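Local coordinates for protein ubiquitin and WLM domain-containing metalloprotease SPCC1442.07c (Schizosaccharomyces pombe, PDB 5JIG) that probably cleaves DNA-bound proteins as a DNA-dependent metalloprotease, contributing to the repair of toxic DNA-protein cross-links, at residues 14-24 / 77-88. Residues are numbered along the deposited sequence; the frame is centred on the assembly and turned at random.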
# COMPACT_ATOMS: atom_id res chain seq x y z
N TYR A 14 1.67 18.35 -6.09
CA TYR A 14 2.73 18.31 -7.07
C TYR A 14 2.06 18.22 -8.47
O TYR A 14 0.91 17.88 -8.61
CB TYR A 14 3.66 17.09 -6.88
CG TYR A 14 4.64 17.25 -5.76
CD1 TYR A 14 5.67 18.19 -5.84
CD2 TYR A 14 4.51 16.55 -4.57
CE1 TYR A 14 6.53 18.41 -4.85
CE2 TYR A 14 5.37 16.73 -3.55
CZ TYR A 14 6.38 17.65 -3.64
OH TYR A 14 7.26 17.82 -2.60
N PRO A 15 2.83 18.59 -9.52
CA PRO A 15 2.36 18.42 -10.89
C PRO A 15 1.87 16.98 -11.12
O PRO A 15 2.47 16.03 -10.61
CB PRO A 15 3.61 18.75 -11.73
CG PRO A 15 4.35 19.68 -10.87
CD PRO A 15 4.20 19.11 -9.49
N HIS A 16 0.81 16.84 -11.89
CA HIS A 16 0.24 15.52 -12.21
C HIS A 16 -0.27 14.78 -10.98
O HIS A 16 -0.26 13.55 -10.93
CB HIS A 16 1.20 14.66 -12.99
CG HIS A 16 1.93 15.43 -14.05
ND1 HIS A 16 3.18 15.96 -13.85
CD2 HIS A 16 1.55 15.87 -15.27
CE1 HIS A 16 3.55 16.65 -14.92
NE2 HIS A 16 2.57 16.62 -15.79
N LYS A 17 -0.80 15.52 -10.04
CA LYS A 17 -1.38 14.87 -8.86
C LYS A 17 -2.58 14.02 -9.28
O LYS A 17 -2.91 13.07 -8.59
CB LYS A 17 -1.74 15.86 -7.77
CG LYS A 17 -2.74 16.88 -8.19
CD LYS A 17 -2.98 17.91 -7.09
CE LYS A 17 -3.76 17.46 -5.94
NZ LYS A 17 -3.95 18.58 -4.98
N ASP A 18 -3.26 14.37 -10.38
CA ASP A 18 -4.37 13.48 -10.81
C ASP A 18 -3.85 11.96 -11.14
O ASP A 18 -4.46 10.94 -10.91
CB ASP A 18 -5.16 14.06 -11.97
CG ASP A 18 -6.11 15.23 -11.56
OD1 ASP A 18 -6.28 15.52 -10.36
OD2 ASP A 18 -6.64 15.91 -12.47
N ARG A 19 -2.64 11.93 -11.66
CA ARG A 19 -1.91 10.67 -11.94
C ARG A 19 -1.52 9.97 -10.63
O ARG A 19 -1.67 8.76 -10.48
CB ARG A 19 -0.73 10.95 -12.80
CG ARG A 19 -0.00 9.75 -13.24
CD ARG A 19 1.05 10.19 -14.28
NE ARG A 19 1.99 9.15 -14.47
CZ ARG A 19 3.18 9.24 -15.06
NH1 ARG A 19 3.91 8.14 -15.06
NH2 ARG A 19 3.68 10.42 -15.57
N ALA A 20 -1.04 10.72 -9.64
CA ALA A 20 -0.75 10.15 -8.33
C ALA A 20 -2.03 9.58 -7.73
O ALA A 20 -2.00 8.50 -7.11
CB ALA A 20 -0.17 11.18 -7.39
N LEU A 21 -3.16 10.27 -7.88
CA LEU A 21 -4.42 9.78 -7.33
C LEU A 21 -4.83 8.49 -8.05
O LEU A 21 -5.27 7.52 -7.40
CB LEU A 21 -5.49 10.85 -7.38
CG LEU A 21 -6.84 10.42 -6.84
CD1 LEU A 21 -6.76 9.91 -5.40
CD2 LEU A 21 -7.78 11.60 -6.98
N ARG A 22 -4.73 8.47 -9.39
CA ARG A 22 -5.03 7.24 -10.09
C ARG A 22 -4.15 6.08 -9.63
O ARG A 22 -4.62 4.93 -9.57
CB ARG A 22 -4.80 7.42 -11.65
CG ARG A 22 -5.80 8.27 -12.34
CD ARG A 22 -5.70 8.01 -13.87
NE ARG A 22 -4.43 8.37 -14.56
CZ ARG A 22 -3.65 7.53 -15.27
NH1 ARG A 22 -2.62 8.03 -15.92
NH2 ARG A 22 -3.86 6.22 -15.31
N TYR A 23 -2.91 6.36 -9.27
CA TYR A 23 -2.00 5.35 -8.76
C TYR A 23 -2.55 4.78 -7.43
O TYR A 23 -2.63 3.55 -7.24
CB TYR A 23 -0.62 5.97 -8.57
CG TYR A 23 0.58 5.03 -8.60
CD1 TYR A 23 1.75 5.43 -9.20
CD2 TYR A 23 0.56 3.79 -8.01
CE1 TYR A 23 2.86 4.62 -9.22
CE2 TYR A 23 1.67 2.96 -8.02
CZ TYR A 23 2.81 3.37 -8.65
OH TYR A 23 3.88 2.50 -8.66
N LEU A 24 -2.93 5.66 -6.49
CA LEU A 24 -3.52 5.19 -5.25
C LEU A 24 -4.82 4.41 -5.49
O LEU A 24 -5.07 3.43 -4.79
CB LEU A 24 -3.76 6.33 -4.27
CG LEU A 24 -2.47 7.03 -3.74
CD1 LEU A 24 -2.88 8.04 -2.68
CD2 LEU A 24 -1.47 6.04 -3.17
N LEU A 77 5.31 7.50 -4.18
CA LEU A 77 4.90 7.15 -5.54
C LEU A 77 5.89 7.68 -6.57
O LEU A 77 5.95 7.13 -7.68
CB LEU A 77 3.54 7.72 -5.83
CG LEU A 77 2.43 7.24 -4.90
CD1 LEU A 77 1.12 7.94 -5.32
CD2 LEU A 77 2.26 5.72 -4.92
N ARG A 78 6.59 8.77 -6.24
CA ARG A 78 7.33 9.55 -7.21
C ARG A 78 8.79 9.33 -7.12
O ARG A 78 9.35 9.00 -6.05
CB ARG A 78 7.03 11.05 -6.99
CG ARG A 78 5.61 11.44 -7.33
CD ARG A 78 5.32 12.89 -6.98
NE ARG A 78 3.97 13.28 -7.22
CZ ARG A 78 3.51 13.91 -8.32
NH1 ARG A 78 2.25 14.23 -8.43
NH2 ARG A 78 4.38 14.20 -9.30
N THR A 79 9.47 9.47 -8.25
CA THR A 79 10.92 9.48 -8.34
C THR A 79 11.50 10.88 -8.51
O THR A 79 12.74 11.03 -8.47
CB THR A 79 11.41 8.63 -9.54
OG1 THR A 79 10.83 9.18 -10.72
CG2 THR A 79 10.98 7.19 -9.43
N ASP A 80 10.71 11.87 -8.75
CA ASP A 80 11.08 13.29 -8.88
C ASP A 80 9.86 14.13 -8.57
O ASP A 80 8.83 13.58 -8.17
CB ASP A 80 11.71 13.57 -10.29
CG ASP A 80 10.76 13.30 -11.41
OD1 ASP A 80 11.23 12.66 -12.40
OD2 ASP A 80 9.59 13.69 -11.35
N ARG A 81 9.91 15.43 -8.75
CA ARG A 81 8.84 16.33 -8.38
C ARG A 81 8.10 16.86 -9.55
O ARG A 81 7.41 17.91 -9.44
CB ARG A 81 9.36 17.44 -7.44
CG ARG A 81 9.59 16.95 -6.07
CD ARG A 81 10.39 17.87 -5.24
NE ARG A 81 11.74 17.85 -5.78
CZ ARG A 81 12.78 18.52 -5.31
NH1 ARG A 81 13.97 18.37 -5.90
NH2 ARG A 81 12.65 19.38 -4.30
N TYR A 82 8.11 16.14 -10.68
CA TYR A 82 7.37 16.57 -11.85
C TYR A 82 6.48 15.45 -12.33
O TYR A 82 5.30 15.41 -11.99
CB TYR A 82 8.31 17.17 -12.90
CG TYR A 82 7.57 17.82 -14.05
CD1 TYR A 82 6.85 19.01 -13.87
CD2 TYR A 82 7.54 17.26 -15.29
CE1 TYR A 82 6.16 19.59 -14.94
CE2 TYR A 82 6.85 17.81 -16.34
CZ TYR A 82 6.12 18.97 -16.16
OH TYR A 82 5.41 19.59 -17.16
N ASP A 83 7.01 14.49 -13.09
CA ASP A 83 6.19 13.40 -13.66
C ASP A 83 6.85 12.02 -13.57
O ASP A 83 6.35 11.10 -14.24
CB ASP A 83 5.73 13.71 -15.11
CG ASP A 83 6.85 13.75 -16.13
OD1 ASP A 83 6.49 13.90 -17.33
OD2 ASP A 83 8.03 13.64 -15.72
N GLY A 84 7.92 11.89 -12.77
CA GLY A 84 8.52 10.56 -12.64
C GLY A 84 7.83 9.78 -11.52
O GLY A 84 7.69 10.27 -10.40
N PHE A 85 7.41 8.56 -11.85
CA PHE A 85 6.76 7.65 -10.91
C PHE A 85 7.49 6.35 -10.82
O PHE A 85 8.12 5.88 -11.77
CB PHE A 85 5.27 7.45 -11.29
CG PHE A 85 4.42 8.65 -11.01
CD1 PHE A 85 4.33 9.70 -11.91
CD2 PHE A 85 3.75 8.75 -9.80
CE1 PHE A 85 3.54 10.81 -11.60
CE2 PHE A 85 2.96 9.87 -9.52
CZ PHE A 85 2.89 10.90 -10.40
N ARG A 86 7.44 5.80 -9.61
CA ARG A 86 7.98 4.42 -9.37
C ARG A 86 7.12 3.29 -9.99
O ARG A 86 5.93 3.45 -10.15
CB ARG A 86 8.06 4.23 -7.85
CG ARG A 86 9.10 5.08 -7.20
CD ARG A 86 9.08 5.03 -5.68
NE ARG A 86 10.04 6.06 -5.28
CZ ARG A 86 11.35 5.89 -5.30
NH1 ARG A 86 11.85 4.66 -5.53
NH2 ARG A 86 12.13 6.91 -5.02
N ASP A 87 7.78 2.21 -10.33
CA ASP A 87 7.08 1.11 -10.99
C ASP A 87 6.07 0.45 -10.04
O ASP A 87 6.30 0.32 -8.82
CB ASP A 87 8.02 0.09 -11.55
CG ASP A 87 8.81 -0.53 -10.55
OD1 ASP A 87 8.51 -1.69 -10.21
OD2 ASP A 87 9.75 0.10 -10.07
N TYR A 88 4.97 0.02 -10.62
CA TYR A 88 3.87 -0.52 -9.86
C TYR A 88 4.26 -1.73 -9.03
O TYR A 88 3.84 -1.85 -7.86
CB TYR A 88 2.69 -0.84 -10.77
CG TYR A 88 1.46 -1.23 -10.01
CD1 TYR A 88 0.69 -0.28 -9.40
CD2 TYR A 88 1.09 -2.56 -9.87
CE1 TYR A 88 -0.43 -0.62 -8.65
CE2 TYR A 88 -0.05 -2.93 -9.15
CZ TYR A 88 -0.80 -1.93 -8.53
OH TYR A 88 -1.91 -2.22 -7.79
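Tyr23, on helix 17-29 of this WLM metalloprotease domain, drives its ring into the loop that joins strand 72-76 to helix 88-100, the helix that carries His97 and Glu98 of the HExxH motif. With CG anti to the backbone N (chi1 -156°), the ring reaches off the helix toward the loop, and its OH donates to Arg86 O at 2.7 Å, from above the carbonyl plane. Leu77 CD2 sits over the centre of one ring face in a CH-pi contact, 4.0 Å from the Tyr23 centroid, while Leu77 CD1 turns to Ala20 and Leu24. Phe85 fills the next place along the helix: its CE2 packs on Ala20, and the extended Arg19 chain runs past it in the opposite direction, so that Phe85 CD1 sits over the centre of the guanidinium, the two planes 38° apart and Arg19 CZ 3.4 Å from Phe85 CD1.

Arg78 is clamped between Tyr14 CB on one face of its guanidinium and Phe85 CZ on the other. From this slot NH1 and NH2 both grip Pro15 O, at 2.8 and 3.0 Å, and NE forms a salt bridge with Glu49 of strand 44-50. A leucine here would probably leave Pro15 O and the Glu49 carboxylate without their mate and loosen the turn that leads into the helix. At the N-cap position, His16 ND1 donates to Tyr82 O at 2.9 Å, and the same imidazole meets the Tyr82 ring edge-to-face, His16 CE1 3.7 Å from Tyr82 CZ.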